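Local coordinates for protein aeromonas extracellular serine protease (Aeromonas sobria, PDB 3WQB) that cleaves host plasma proteins after paired basic residues, one of them lysine, as a secreted, calcium-binding serine protease of the furin-like subtilisin family, at residues 216-221 with 268-273; 257-262 with 275-280. The protein carries 1 engineered substitution. One frame throughout, in Å; residues are numbered along the deposited sequence.

Contact 1 of 2, residues 216-221 with 268-273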
# COMPACT_ATOMS: atom_id res chain seq x y z
N ALA A 216 -1.18 -1.10 2.93
CA ALA A 216 -1.88 -2.21 2.28
C ALA A 216 -3.34 -1.93 1.95
O ALA A 216 -3.90 -2.57 1.07
CB ALA A 216 -1.80 -3.45 3.13
N GLY A 217 -3.94 -0.99 2.67
CA GLY A 217 -5.40 -0.80 2.64
C GLY A 217 -6.08 -1.24 3.92
O GLY A 217 -5.51 -2.02 4.71
N ASN A 218 -7.30 -0.74 4.12
CA ASN A 218 -8.12 -1.01 5.29
C ASN A 218 -9.39 -1.73 4.90
O ASN A 218 -10.46 -1.43 5.44
CB ASN A 218 -8.50 0.30 5.98
CG ASN A 218 -7.29 1.09 6.43
OD1 ASN A 218 -6.21 0.55 6.66
ND2 ASN A 218 -7.49 2.39 6.58
N GLY A 219 -9.28 -2.69 3.98
CA GLY A 219 -10.45 -3.31 3.39
C GLY A 219 -10.71 -4.75 3.77
O GLY A 219 -11.33 -5.48 2.99
N PHE A 220 -10.28 -5.19 4.95
CA PHE A 220 -10.66 -6.55 5.35
C PHE A 220 -12.16 -6.78 5.26
O PHE A 220 -12.59 -7.83 4.82
CB PHE A 220 -10.13 -6.97 6.72
CG PHE A 220 -10.00 -8.45 6.86
CD1 PHE A 220 -11.09 -9.24 7.23
CD2 PHE A 220 -8.78 -9.08 6.56
CE1 PHE A 220 -10.97 -10.64 7.32
CE2 PHE A 220 -8.66 -10.46 6.65
CZ PHE A 220 -9.75 -11.24 7.03
N ASN A 221 -12.93 -5.77 5.65
CA ASN A 221 -14.38 -5.88 5.72
C ASN A 221 -15.14 -4.99 4.74
O ASN A 221 -16.17 -5.38 4.19
CB ASN A 221 -14.85 -5.60 7.15
CG ASN A 221 -14.21 -6.52 8.17
OD1 ASN A 221 -13.51 -6.08 9.09
ND2 ASN A 221 -14.44 -7.81 8.00
N SER A 268 -5.05 -5.60 12.91
CA SER A 268 -6.11 -4.64 13.12
C SER A 268 -7.33 -5.11 12.34
O SER A 268 -7.18 -5.62 11.22
CB SER A 268 -5.68 -3.26 12.66
OG SER A 268 -4.56 -2.81 13.40
N SER A 269 -8.51 -4.96 12.93
CA SER A 269 -9.75 -5.45 12.36
C SER A 269 -9.88 -5.19 10.86
O SER A 269 -10.23 -6.09 10.10
CB SER A 269 -10.93 -4.82 13.11
OG SER A 269 -10.88 -3.40 13.06
N TYR A 270 -9.55 -3.96 10.45
CA TYR A 270 -9.78 -3.47 9.10
C TYR A 270 -8.66 -3.80 8.10
O TYR A 270 -8.84 -3.60 6.90
CB TYR A 270 -9.94 -1.94 9.14
CG TYR A 270 -8.82 -1.29 9.92
CD1 TYR A 270 -7.55 -1.18 9.36
CD2 TYR A 270 -9.01 -0.87 11.24
CE1 TYR A 270 -6.50 -0.64 10.08
CE2 TYR A 270 -7.96 -0.31 11.97
CZ TYR A 270 -6.71 -0.20 11.38
OH TYR A 270 -5.65 0.34 12.08
N SER A 271 -7.52 -4.32 8.55
CA SER A 271 -6.34 -4.35 7.66
C SER A 271 -6.50 -5.27 6.46
O SER A 271 -6.86 -6.44 6.60
CB SER A 271 -5.08 -4.79 8.40
OG SER A 271 -3.92 -4.58 7.60
N SER A 272 -6.17 -4.75 5.27
CA SER A 272 -6.02 -5.61 4.11
C SER A 272 -4.82 -6.52 4.31
O SER A 272 -3.92 -6.21 5.10
CB SER A 272 -5.87 -4.78 2.84
OG SER A 272 -7.03 -3.99 2.62
N VAL A 273 -4.82 -7.66 3.61
CA VAL A 273 -3.77 -8.66 3.75
C VAL A 273 -3.57 -9.33 2.40
O VAL A 273 -4.40 -9.19 1.51
CB VAL A 273 -4.12 -9.75 4.82
CG1 VAL A 273 -4.31 -9.10 6.19
CG2 VAL A 273 -5.35 -10.58 4.43
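Asn218 and Ser271 bring two irregular loops together, their CA atoms 4.5 Å apart, and the backbones are joined by bonds from Ser272 N to Gly217 O (2.9 Å) and from Phe220 N to Tyr270 O, the latter less certain because that carbonyl is modelled too near a neighbour. Ser272 points its CB at the other loop, and its OG accepts Gly219 N at 2.9 Å while also bonding Glu242. Gly217, with a positive phi, brings its carbonyl carbon close to that hydroxyl. The Asn218 and Tyr270 side chains run side by side in the same direction, amide and ring planes 67° apart, with OD1 of Asn218 3.5 Å from CD1 of Tyr270. Tyr270 CG sits between its backbone N and carbonyl carbon (chi1 50°), a torsion that brings CG, the root of the ring, to the Asn218 side; Ser268 CB lies over one ring face, offset toward the rim, and Gly334 N bonds the hydroxyl. In the Ala-Gly-Asn sequence after strand 211-215, Asn218 probably corresponds to the oxyanion-hole asparagine of subtilases. Its side chain lies about 6 Å from that of Ala336, the engineered residue at the charge-relay position; Thr335 N holds OD1, and ND2 bonds the backbone of another protein chain. Phe220 closes the far end of the contact. Its CG is anti to the backbone N (chi1 -155°), and the ring turns its edge to Ser271 O, 3.3 Å from CD2, and to Val273 CG2, 4.0 Å from CE2. Ser271 O is a buried acceptor with no hydrogen-bond partner in the model, whereas Arg267 makes a cation-pi contact with the Phe220 ring. A type I turn from Ser268 to Ser271, closed by Ser271 N to Ser268 O, sets Tyr270 at its third position.

Contact 2 of 2, residues 257-262 with 275-280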
# COMPACT_ATOMS: atom_id res chain seq x y z
N VAL A 257 5.08 -3.02 1.20
CA VAL A 257 3.66 -2.95 1.56
C VAL A 257 3.45 -3.47 2.98
O VAL A 257 3.96 -4.54 3.34
CB VAL A 257 2.77 -3.69 0.55
CG1 VAL A 257 1.31 -3.50 0.88
CG2 VAL A 257 3.03 -3.18 -0.87
N VAL A 258 2.71 -2.71 3.80
CA VAL A 258 2.55 -3.05 5.21
C VAL A 258 1.11 -3.20 5.65
O VAL A 258 0.24 -2.42 5.25
CB VAL A 258 3.28 -2.06 6.15
CG1 VAL A 258 4.75 -2.02 5.84
CG2 VAL A 258 2.69 -0.67 6.06
N SER A 259 0.88 -4.22 6.48
CA SER A 259 -0.40 -4.38 7.15
C SER A 259 -0.35 -3.78 8.56
O SER A 259 0.73 -3.48 9.09
CB SER A 259 -0.75 -5.86 7.23
OG SER A 259 0.19 -6.58 8.01
N ALA A 260 -1.52 -3.60 9.17
CA ALA A 260 -1.62 -2.95 10.46
C ALA A 260 -1.90 -3.96 11.57
O ALA A 260 -2.73 -4.88 11.42
CB ALA A 260 -2.73 -1.92 10.45
N LEU A 261 -1.22 -3.74 12.69
CA LEU A 261 -1.36 -4.53 13.92
C LEU A 261 -1.97 -3.66 15.02
O LEU A 261 -1.67 -2.47 15.12
CB LEU A 261 0.04 -5.00 14.38
CG LEU A 261 0.07 -5.95 15.58
CD1 LEU A 261 0.47 -7.34 15.12
CD2 LEU A 261 1.02 -5.43 16.66
N ASN A 262 -2.82 -4.27 15.85
CA ASN A 262 -3.38 -3.54 16.99
C ASN A 262 -2.62 -3.77 18.29
O ASN A 262 -1.65 -4.54 18.33
CB ASN A 262 -4.89 -3.79 17.15
CG ASN A 262 -5.23 -5.20 17.57
OD1 ASN A 262 -4.44 -5.88 18.24
ND2 ASN A 262 -6.43 -5.63 17.23
N SER A 275 -0.39 -11.85 -0.19
CA SER A 275 0.96 -12.40 -0.38
C SER A 275 2.03 -11.34 -0.58
O SER A 275 3.23 -11.63 -0.48
CB SER A 275 0.98 -13.39 -1.53
OG SER A 275 0.64 -12.76 -2.75
N ASN A 276 1.59 -10.12 -0.89
CA ASN A 276 2.50 -8.99 -1.10
C ASN A 276 2.76 -8.13 0.13
O ASN A 276 3.52 -7.18 0.04
CB ASN A 276 2.02 -8.11 -2.25
CG ASN A 276 0.66 -7.52 -2.02
OD1 ASN A 276 -0.23 -8.17 -1.45
ND2 ASN A 276 0.45 -6.31 -2.51
N ILE A 277 2.19 -8.49 1.27
CA ILE A 277 2.56 -7.84 2.54
C ILE A 277 4.01 -8.21 2.84
O ILE A 277 4.39 -9.38 2.73
CB ILE A 277 1.63 -8.29 3.70
CG1 ILE A 277 0.17 -7.94 3.39
CG2 ILE A 277 2.07 -7.68 5.03
CD1 ILE A 277 -0.11 -6.44 3.14
N PHE A 278 4.81 -7.22 3.22
CA PHE A 278 6.19 -7.48 3.61
C PHE A 278 6.34 -7.55 5.12
O PHE A 278 7.03 -8.44 5.64
CB PHE A 278 7.13 -6.41 3.01
CG PHE A 278 8.58 -6.80 3.07
CD1 PHE A 278 9.11 -7.63 2.10
CD2 PHE A 278 9.41 -6.35 4.10
CE1 PHE A 278 10.45 -8.01 2.14
CE2 PHE A 278 10.76 -6.72 4.15
CZ PHE A 278 11.27 -7.57 3.17
N LEU A 279 5.69 -6.62 5.83
CA LEU A 279 5.77 -6.54 7.29
C LEU A 279 4.43 -6.08 7.86
O LEU A 279 3.63 -5.42 7.17
CB LEU A 279 6.86 -5.53 7.71
CG LEU A 279 8.31 -5.87 7.44
CD1 LEU A 279 9.13 -4.61 7.49
CD2 LEU A 279 8.82 -6.91 8.43
N SER A 280 4.24 -6.40 9.14
CA SER A 280 3.20 -5.82 9.97
C SER A 280 3.80 -4.70 10.81
O SER A 280 4.91 -4.82 11.33
CB SER A 280 2.65 -6.91 10.90
OG SER A 280 1.67 -6.41 11.80
O HOH W 1 5.84 -5.67 0.02
O HOH W 2 -0.75 -6.79 10.73
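Val257 O accepts Phe278 N at 2.8 Å, nearly straight (175°) and in the carbonyl plane, and Ser259 N reaches Leu279 O at 3.1 Å; the two bonds join parallel strands 255-261 and 277-282 of the subtilisin-type sheet. CA-H...O contacts from Val258 to Leu279 O and from Ser280 to Ser259 O add to the seam. Its closely packed part is mainly aliphatic. Ile277 crosses Val257 at about a right angle, CD1 4.0 Å from Val257 CG1, and its CG2 rests 3.7 Å from Ser259 OG, the polar exception. Val258 and Leu279 point to the same face of the sheet, where they touch helices 335-352 and 358-368, respectively. Water takes over where the strands part. At the start, one molecule links Val257 N and Asn276 O, in place of a direct bond. Toward the other end a second water lies between Ser259 OG and Ser280 OG, 2.7 Å from the latter, with a weak bond to Ala260 O. Ser280 OG, anti to the backbone N (chi1 177°), also touches Leu261 CB at 3.4 Å. Ser259 OG has a further partner in Thr411 O. The bridging waters thus supply hydrogen bonds to buried backbone and hydroxyl groups that the diverging strands do not pair directly.

Overall arrangement
From the N terminus, strand 211-215 runs into 216-221, which is met by 268-273 to close contact 1, a loop of 46 residues. Strand 255-261, carrying 257-262, is laid down inside that loop. Contact 2 then spans only 12 residues, and 268-273 belongs to them, so the two contacts cross rather than nest. They meet directly: Ala216 N lies 3.0 Å from Val258 O and Ser268 N 2.9 Å from Ala260 O, both probable hydrogen bonds. Together they tie the loop holding the probable oxyanion asparagine to the last strands of the parallel sheet, while Ser275 and Ile277 reach Leu534 and Asn536 of the P-domain.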